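Local structure of kelch-like protein 7 (Homo sapiens, 3II7) at residues Trp236-Lys242 against Ala254-Gly258; Met187-Arg191 against Leu215-Glu219. The protein serves as the substrate-specific adapter of a CUL3-RBX1 E3 ubiquitin ligase, the fragment here being its kelch-repeat domain. All blocks are in the same frame, centred on the assembly; numbering follows the deposited sequence.

In the fold
Six four-stranded antiparallel sheets make up the kelch beta-propeller, and both contacts join loops and strand ends of its blades. Contact 2 comes first along the chain and ties 187-191, in the linker from strand 180-184 of one sheet to strand 195-199 of the next, to residues 215-219, which run into the third strand of that second sheet. Contact 1 follows it in series and packs the run into strand 242-246 against the loop that leaves strand 249-254. Their centres are about 13 Å apart, and they touch: G238 O lies 3.1 Å from L215 N, a probable hydrogen bond, while K237 and W236 pack on D216. The 1,2-ethanediol molecules at contact 1 probably come from the crystallisation liquor.

Contact 1: residues Trp236-Lys242 against Ala254-Gly258; sequences WKGVTVK and AGFQG. With EDO (1,2-ethanediol), chain J; EDO (1,2-ethanediol), chain K; EDO (1,2-ethanediol), chain I.
W236-K242 and A254-G258 line up antiparallel where a linker enters the first strand of a kelch beta-propeller blade and meets the loop leaving its second strand; K242 and A254 form a hydrogen-bonded pair of strands 242-246 and 249-254. Backbone bonds carry the join outward: K242 N reaches A254 O, and F256 O accepts from both V239 N (2.9 Å) and T240 N (3.2 Å), each in the carbonyl plane. T240 OG1, held between its own backbone N and carbonyl carbon (chi1 77°), takes the F256 N-H at 3.1 Å. Apolar contact follows. V239 CG2 lies beside the F256 ring, 3.5 Å from CD2, the two side chains pointing the same way. The W236 indole brings CH2 to 3.5 Å from F256 O and CZ2 against CA and CB of Q257. G255 and G238 leave room for it, since a CB on either would clash with CH2. Three 1,2-ethanediol molecules, probably from the crystallisation liquor, sit at the margins; one hydrogen-bonds to K237 N and O. At the outer end the Q257 amide, its plane 83° from the indole, sends NE2 to K237 O at 3.0 Å, nearly along the C=O axis.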
loop_
_atom_site.group_PDB
_atom_site.type_symbol
_atom_site.label_atom_id
_atom_site.label_comp_id
_atom_site.label_asym_id
_atom_site.label_seq_id
_atom_site.Cartn_x
_atom_site.Cartn_y
_atom_site.Cartn_z
ATOM N N TRP A 236 -3.316 15.085 -11.741
ATOM C CA TRP A 236 -2.133 15.506 -11.015
ATOM C C TRP A 236 -1.021 14.544 -11.390
ATOM O O TRP A 236 -1.235 13.318 -11.404
ATOM C CB TRP A 236 -2.417 15.392 -9.524
ATOM C CG TRP A 236 -1.264 15.702 -8.588
ATOM C CD1 TRP A 236 -0.844 16.955 -8.159
ATOM C CD2 TRP A 236 -0.463 14.760 -7.894
ATOM N NE1 TRP A 236 0.186 16.822 -7.277
ATOM C CE2 TRP A 236 0.455 15.492 -7.100
ATOM C CE3 TRP A 236 -0.393 13.354 -7.885
ATOM C CZ2 TRP A 236 1.394 14.868 -6.293
ATOM C CZ3 TRP A 236 0.560 12.745 -7.078
ATOM C CH2 TRP A 236 1.436 13.506 -6.301
ATOM N N LYS A 237 0.150 15.078 -11.652
ATOM C CA LYS A 237 1.331 14.249 -11.999
ATOM C C LYS A 237 2.418 14.446 -10.962
ATOM O O LYS A 237 3.015 15.511 -10.890
ATOM C CB LYS A 237 1.858 14.655 -13.367
ATOM C CG LYS A 237 2.938 13.772 -13.898
ATOM C CD LYS A 237 3.101 13.905 -15.407
ATOM C CE LYS A 237 4.104 12.944 -15.923
ATOM N NZ LYS A 237 4.300 13.126 -17.427
ATOM N N GLY A 238 2.634 13.416 -10.152
ATOM C CA GLY A 238 3.666 13.431 -9.129
ATOM C C GLY A 238 4.432 12.115 -9.142
ATOM O O GLY A 238 4.370 11.366 -10.119
ATOM N N VAL A 239 5.123 11.821 -8.051
ATOM C CA VAL A 239 6.004 10.638 -7.997
ATOM C C VAL A 239 5.574 9.567 -6.981
ATOM O O VAL A 239 6.008 8.417 -7.077
ATOM C CB VAL A 239 7.478 11.047 -7.767
ATOM C CG1 VAL A 239 8.019 11.844 -8.988
ATOM C CG2 VAL A 239 7.673 11.833 -6.432
ATOM N N THR A 240 4.754 9.941 -5.993
ATOM C CA THR A 240 4.184 8.945 -5.076
ATOM C C THR A 240 2.700 9.213 -4.875
ATOM O O THR A 240 2.235 10.368 -4.977
ATOM C CB THR A 240 4.928 8.883 -3.726
ATOM O OG1 THR A 240 4.530 10.004 -2.914
ATOM C CG2 THR A 240 6.451 8.877 -3.919
ATOM N N VAL A 241 1.950 8.153 -4.625
ATOM C CA VAL A 241 0.547 8.327 -4.274
ATOM C C VAL A 241 0.156 7.432 -3.140
ATOM O O VAL A 241 0.678 6.355 -2.950
ATOM C CB VAL A 241 -0.420 8.102 -5.425
ATOM C CG1 VAL A 241 -0.382 9.278 -6.432
ATOM C CG2 VAL A 241 -0.149 6.790 -6.080
ATOM N N LYS A 242 -0.743 7.964 -2.329
ATOM C CA LYS A 242 -1.319 7.211 -1.212
ATOM C C LYS A 242 -2.793 7.111 -1.519
ATOM O O LYS A 242 -3.502 8.125 -1.521
ATOM C CB LYS A 242 -1.074 7.915 0.106
ATOM C CG LYS A 242 0.401 8.061 0.448
ATOM C CD LYS A 242 1.057 6.720 0.688
ATOM C CE LYS A 242 2.557 6.867 0.875
ATOM N NZ LYS A 242 3.318 7.123 -0.407
ATOM N N ALA A 254 -3.161 11.500 -0.507
ATOM C CA ALA A 254 -1.871 12.198 -0.342
ATOM C C ALA A 254 -0.952 11.818 -1.490
ATOM O O ALA A 254 -1.152 10.828 -2.153
ATOM C CB ALA A 254 -1.221 11.822 1.018
ATOM N N GLY A 255 0.052 12.622 -1.716
ATOM C CA GLY A 255 1.080 12.289 -2.694
ATOM C C GLY A 255 2.163 13.341 -2.734
ATOM O O GLY A 255 1.909 14.522 -2.508
ATOM N N PHE A 256 3.379 12.891 -3.014
ATOM C CA PHE A 256 4.530 13.752 -3.200
ATOM C C PHE A 256 4.694 14.022 -4.668
ATOM O O PHE A 256 4.764 13.107 -5.477
ATOM C CB PHE A 256 5.794 13.084 -2.653
ATOM C CG PHE A 256 7.041 13.916 -2.810
ATOM C CD1 PHE A 256 7.060 15.227 -2.383
ATOM C CD2 PHE A 256 8.187 13.389 -3.391
ATOM C CE1 PHE A 256 8.205 16.009 -2.520
ATOM C CE2 PHE A 256 9.340 14.163 -3.520
ATOM C CZ PHE A 256 9.330 15.484 -3.100
ATOM N N GLN A 257 4.782 15.283 -5.023
ATOM C CA GLN A 257 4.845 15.659 -6.428
ATOM C C GLN A 257 6.235 15.498 -7.006
ATOM O O GLN A 257 6.355 15.188 -8.189
ATOM C CB GLN A 257 4.372 17.099 -6.635
ATOM C CG GLN A 257 4.046 17.438 -8.102
ATOM C CD GLN A 257 5.242 17.798 -8.959
ATOM O OE1 GLN A 257 6.263 18.299 -8.471
ATOM N NE2 GLN A 257 5.120 17.539 -10.270
ATOM N N GLY A 258 7.267 15.701 -6.179
ATOM C CA GLY A 258 8.629 15.911 -6.659
ATOM C C GLY A 258 9.172 17.226 -6.112
ATOM O O GLY A 258 10.303 17.285 -5.635
HETATM C C1 EDO J . 0.446 18.968 -11.119
HETATM O O1 EDO J . 0.211 17.966 -12.106
HETATM C C2 EDO J . 1.632 18.559 -10.287
HETATM O O2 EDO J . 2.782 18.362 -11.115
HETATM C C1 EDO K . 6.610 14.588 -11.398
HETATM O O1 EDO K . 7.752 15.049 -10.648
HETATM C C2 EDO K . 6.928 14.459 -12.881
HETATM O O2 EDO K . 8.170 13.767 -13.040
HETATM C C1 EDO I . 7.645 10.659 0.318
HETATM O O1 EDO I . 7.041 11.817 0.895
HETATM C C2 EDO I . 6.772 10.135 -0.807
HETATM O O2 EDO I . 5.482 9.629 -0.337
#

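Contact 2: residues Met187-Arg191 against Leu215-Glu219; sequences MIEAR and LDNVE
The backbones of M187-R191 and L215-E219 stay apart, I188 CA to E219 CA being 7.6 Å, and E219 bridges the gap by capturing two successive amides of the loop. I188 N gives to OE1 at 2.7 Å and E189 N to OE2 at 3.0 Å, each on a syn lone pair, so the carboxylate clamps the loop. With CG lodged between its backbone N and carbonyl carbon (chi1 60°) and the chain extended beyond, E219 meets R191 from the opposite direction. R191 closes on OE2 side-on, NH2 at 2.8 Å on the anti lone pair and NE at 3.1 Å, the carboxylate plane turned 81° from the guanidinium. Three donors thus grip one oxygen. The guanidinium also bonds N217: NH2 to OD1 at 2.9 Å, from above the carbonyl plane, and NH1 to the backbone O at 3.0 Å. Replacing R191 with a methionine would probably leave the buried E219 carboxylate without its countercharge and N217 freer to turn. E189 sets CB over the rim of one guanidinium face and curls round to accept N217 ND2 on OE2 at 2.9 Å. L215 CD1 packs on R191 CG. G207 O takes another bond from R191 NH1. The buried arginine-glutamate pair fastens the linker between two propeller blades, in the Kelch 4 repeat, to the third strand of the blade it enters, in Kelch 5.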
loop_
_atom_site.group_PDB
_atom_site.type_symbol
_atom_site.label_atom_id
_atom_site.label_comp_id
_atom_site.label_asym_id
_atom_site.label_seq_id
_atom_site.Cartn_x
_atom_site.Cartn_y
_atom_site.Cartn_z
ATOM N N MET A 187 2.649 -4.962 -16.294
ATOM C CA MET A 187 1.982 -3.660 -16.436
ATOM C C MET A 187 2.453 -2.991 -17.722
ATOM O O MET A 187 3.556 -3.306 -18.249
ATOM C CB MET A 187 2.284 -2.738 -15.236
ATOM C CG MET A 187 1.642 -3.177 -13.958
ATOM S SD MET A 187 1.929 -2.009 -12.632
ATOM C CE MET A 187 3.738 -2.079 -12.462
ATOM N N ILE A 188 1.620 -2.090 -18.237
ATOM C CA ILE A 188 2.001 -1.267 -19.389
ATOM C C ILE A 188 3.159 -0.326 -19.016
ATOM O O ILE A 188 4.105 -0.142 -19.793
ATOM C CB ILE A 188 0.806 -0.482 -19.903
ATOM C CG1 ILE A 188 -0.246 -1.488 -20.403
ATOM C CG2 ILE A 188 1.230 0.522 -20.979
ATOM C CD1 ILE A 188 -1.623 -0.859 -20.642
ATOM N N GLU A 189 3.083 0.237 -17.796
ATOM C CA GLU A 189 4.082 1.159 -17.286
ATOM C C GLU A 189 4.900 0.477 -16.201
ATOM O O GLU A 189 4.335 -0.209 -15.345
ATOM C CB GLU A 189 3.395 2.369 -16.670
ATOM C CG GLU A 189 2.777 3.305 -17.646
ATOM C CD GLU A 189 3.777 4.258 -18.349
ATOM O OE1 GLU A 189 4.974 4.225 -18.054
ATOM O OE2 GLU A 189 3.323 5.041 -19.190
ATOM N N ALA A 190 6.225 0.695 -16.195
ATOM C CA ALA A 190 7.006 0.376 -15.005
ATOM C C ALA A 190 6.579 1.382 -13.919
ATOM O O ALA A 190 6.376 2.556 -14.220
ATOM C CB ALA A 190 8.498 0.478 -15.292
ATOM N N ARG A 191 6.413 0.929 -12.676
ATOM C CA ARG A 191 5.930 1.798 -11.576
ATOM C C ARG A 191 6.507 1.344 -10.271
ATOM O O ARG A 191 6.568 0.137 -10.010
ATOM C CB ARG A 191 4.386 1.739 -11.381
ATOM C CG ARG A 191 3.554 1.971 -12.588
ATOM C CD ARG A 191 2.085 1.796 -12.274
ATOM N NE ARG A 191 1.330 1.903 -13.518
ATOM C CZ ARG A 191 0.839 3.034 -14.016
ATOM N NH1 ARG A 191 0.944 4.191 -13.375
ATOM N NH2 ARG A 191 0.222 3.010 -15.173
ATOM N N LEU A 215 4.371 9.791 -12.740
ATOM C CA LEU A 215 3.317 9.262 -13.604
ATOM C C LEU A 215 1.957 9.799 -13.178
ATOM O O LEU A 215 1.579 9.648 -12.015
ATOM C CB LEU A 215 3.288 7.750 -13.537
ATOM C CG LEU A 215 4.510 6.998 -14.015
ATOM C CD1 LEU A 215 4.459 5.525 -13.613
ATOM C CD2 LEU A 215 4.623 7.119 -15.547
ATOM N N ASP A 216 1.208 10.370 -14.135
ATOM C CA ASP A 216 -0.188 10.692 -13.903
ATOM C C ASP A 216 -1.088 9.569 -14.337
ATOM O O ASP A 216 -2.261 9.586 -14.002
ATOM C CB ASP A 216 -0.607 12.029 -14.556
ATOM C CG ASP A 216 -0.509 12.021 -16.079
ATOM O OD1 ASP A 216 0.174 11.168 -16.665
ATOM O OD2 ASP A 216 -1.125 12.896 -16.693
ATOM N N ASN A 217 -0.548 8.583 -15.045
ATOM C CA ASN A 217 -1.418 7.612 -15.679
ATOM C C ASN A 217 -1.801 6.445 -14.772
ATOM O O ASN A 217 -1.241 6.226 -13.656
ATOM C CB ASN A 217 -0.916 7.202 -17.076
ATOM C CG ASN A 217 0.395 6.439 -17.065
ATOM O OD1 ASN A 217 0.719 5.720 -16.141
ATOM N ND2 ASN A 217 1.139 6.569 -18.171
ATOM N N VAL A 218 -2.797 5.722 -15.231
ATOM C CA VAL A 218 -3.522 4.762 -14.436
ATOM C C VAL A 218 -3.878 3.592 -15.314
ATOM O O VAL A 218 -4.317 3.766 -16.445
ATOM C CB VAL A 218 -4.819 5.388 -13.840
ATOM C CG1 VAL A 218 -5.629 4.344 -12.992
ATOM C CG2 VAL A 218 -4.477 6.646 -12.999
ATOM N N GLU A 219 -3.695 2.397 -14.804
ATOM C CA GLU A 219 -4.048 1.207 -15.559
ATOM C C GLU A 219 -4.661 0.187 -14.638
ATOM O O GLU A 219 -4.499 0.264 -13.413
ATOM C CB GLU A 219 -2.820 0.625 -16.275
ATOM C CG GLU A 219 -1.645 0.204 -15.352
ATOM C CD GLU A 219 -0.462 -0.274 -16.148
ATOM O OE1 GLU A 219 -0.581 -1.342 -16.793
ATOM O OE2 GLU A 219 0.589 0.425 -16.180
#